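Pyrrolidone-carboxylate peptidase (PDB 1X10) removes pyroglutamyl (5-oxoproline) groups from the N-termini of polypeptides as a thiol peptidase of the C15 family, working as a homotetramer. Local coordinates at residues V36-V40 / T55-I59. The protein carries 3 engineered substitutions. Residues are numbered along the deposited sequence; the frame is centred on the assembly and turned at random.
Sequences VFGRV and TLEEI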
loop_
_atom_site.group_PDB
_atom_site.type_symbol
_atom_site.label_atom_id
_atom_site.label_comp_id
_atom_site.label_asym_id
_atom_site.label_seq_id
_atom_site.Cartn_x
_atom_site.Cartn_y
_atom_site.Cartn_z
ATOM N N VAL A 36 32.753 4.386 -19.255
ATOM C CA VAL A 36 31.302 4.385 -19.130
ATOM C C VAL A 36 30.670 5.410 -20.065
ATOM O O VAL A 36 31.118 6.557 -20.146
ATOM C CB VAL A 36 30.867 4.691 -17.678
ATOM C CG1 VAL A 36 29.342 4.665 -17.574
ATOM C CG2 VAL A 36 31.475 3.670 -16.724
ATOM N N PHE A 37 29.638 4.981 -20.781
ATOM C CA PHE A 37 28.909 5.847 -21.699
ATOM C C PHE A 37 27.483 5.959 -21.169
ATOM O O PHE A 37 26.858 4.951 -20.838
ATOM C CB PHE A 37 28.868 5.252 -23.114
ATOM C CG PHE A 37 30.222 5.039 -23.733
ATOM C CD1 PHE A 37 31.057 4.016 -23.287
ATOM C CD2 PHE A 37 30.668 5.866 -24.759
ATOM C CE1 PHE A 37 32.324 3.820 -23.857
ATOM C CE2 PHE A 37 31.930 5.681 -25.334
ATOM C CZ PHE A 37 32.756 4.657 -24.881
ATOM N N GLY A 38 26.976 7.183 -21.080
ATOM C CA GLY A 38 25.625 7.389 -20.591
ATOM C C GLY A 38 24.768 8.012 -21.672
ATOM O O GLY A 38 25.125 9.047 -22.239
ATOM N N ARG A 39 23.635 7.385 -21.967
ATOM C CA ARG A 39 22.740 7.894 -23.002
ATOM C C ARG A 39 21.287 7.904 -22.548
ATOM O O ARG A 39 20.850 7.025 -21.810
ATOM C CB ARG A 39 22.878 7.044 -24.265
ATOM C CG ARG A 39 24.280 7.047 -24.872
ATOM C CD ARG A 39 24.583 8.370 -25.566
ATOM N NE ARG A 39 25.800 8.289 -26.370
ATOM C CZ ARG A 39 27.030 8.442 -25.897
ATOM N NH1 ARG A 39 27.229 8.697 -24.608
ATOM N NH2 ARG A 39 28.071 8.321 -26.714
ATOM N N VAL A 40 20.537 8.901 -23.007
ATOM C CA VAL A 40 19.131 9.024 -22.648
ATOM C C VAL A 40 18.255 8.509 -23.789
ATOM O O VAL A 40 18.501 8.811 -24.957
ATOM C CB VAL A 40 18.762 10.495 -22.350
ATOM C CG1 VAL A 40 17.311 10.594 -21.891
ATOM C CG2 VAL A 40 19.694 11.058 -21.287
ATOM N N THR A 55 22.830 3.083 -30.704
ATOM C CA THR A 55 23.758 3.248 -29.594
ATOM C C THR A 55 24.590 1.991 -29.368
ATOM O O THR A 55 25.810 2.063 -29.223
ATOM C CB THR A 55 23.005 3.592 -28.298
ATOM O OG1 THR A 55 22.229 4.777 -28.508
ATOM C CG2 THR A 55 23.981 3.836 -27.157
ATOM N N LEU A 56 23.926 0.840 -29.333
ATOM C CA LEU A 56 24.617 -0.431 -29.134
ATOM C C LEU A 56 25.636 -0.700 -30.243
ATOM O O LEU A 56 26.747 -1.156 -29.975
ATOM C CB LEU A 56 23.609 -1.583 -29.079
ATOM C CG LEU A 56 22.738 -1.667 -27.823
ATOM C CD1 LEU A 56 21.738 -2.800 -27.970
ATOM C CD2 LEU A 56 23.616 -1.879 -26.596
ATOM N N GLU A 57 25.258 -0.420 -31.486
ATOM C CA GLU A 57 26.157 -0.644 -32.612
ATOM C C GLU A 57 27.305 0.361 -32.610
ATOM O O GLU A 57 28.431 0.035 -32.979
ATOM C CB GLU A 57 25.390 -0.549 -33.934
ATOM C CG GLU A 57 26.269 -0.696 -35.172
ATOM C CD GLU A 57 25.466 -0.710 -36.462
ATOM O OE1 GLU A 57 24.673 0.233 -36.680
ATOM O OE2 GLU A 57 25.631 -1.661 -37.257
ATOM N N GLU A 58 27.004 1.585 -32.191
ATOM C CA GLU A 58 27.991 2.654 -32.135
ATOM C C GLU A 58 29.071 2.366 -31.093
ATOM O O GLU A 58 30.265 2.407 -31.386
ATOM C CB GLU A 58 27.299 3.972 -31.777
ATOM C CG GLU A 58 28.233 5.167 -31.646
ATOM C CD GLU A 58 27.644 6.274 -30.785
ATOM O OE1 GLU A 58 26.445 6.578 -30.948
ATOM O OE2 GLU A 58 28.384 6.842 -29.950
ATOM N N ILE A 59 28.627 2.068 -29.878
ATOM C CA ILE A 59 29.520 1.815 -28.755
ATOM C C ILE A 59 29.985 0.369 -28.596
ATOM O O ILE A 59 31.125 0.124 -28.206
ATOM C CB ILE A 59 28.844 2.268 -27.441
ATOM C CG1 ILE A 59 28.495 3.757 -27.538
ATOM C CG2 ILE A 59 29.755 1.992 -26.252
ATOM C CD1 ILE A 59 27.670 4.278 -26.377
#
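Phe37 and Arg39 of strand 34-41 reach across to the last turn of helix 47-59, which runs nearly antiparallel to the strand: the short axes of 36-40 and 55-59 make an angle of 157° and approach to 11.3 Å. This is helix-on-sheet packing within a beta-alpha-beta crossover, for the helix leads on to strand 63-69, and strand 2-8 lies between the two strands it connects, parallel to both. Ile59 sits opposite Phe37, and Thr55, one turn earlier, opposite Arg39.

In the apolar centre both branches of Ile59 are used: CG2 lies over the ring face, 3.9 Å from the centroid of Phe37 in a CH-pi contact only 12° off the ring normal, while CD1 packs against Phe37 CB at 3.6 Å. A flat ring suits this place because it offers a broad face to a branched aliphatic chain; a serine in place of the phenylalanine would probably leave Ile59 CG2 without the face it rests on and open a gap beside the helix end.

Arg39 covers the more open border. Its CG meets the methyl CG2 of Thr55, whose OG1 bonds instead to the carbonyl of Val51, so the threonine can give the strand an apolar surface. With CG beside the backbone N (chi1 -61°) the arginine chain doubles back toward Phe37, and a further bend at chi2 keeps it from running straight to the helix, bringing one guanidinium face, toward its NH2 rim, over Ile59 CD1. Long and flat, the arginine adds charge to apolar packing: Arg39 NH2 forms a rather long salt bridge, 3.6 Å, to OE2 of exposed Glu58, which lies at the guanidinium edge. Arg39 NH1 is tied to the strand, donating to Gly38 O at 3.2 Å from above the carbonyl plane in a nearly straight bond.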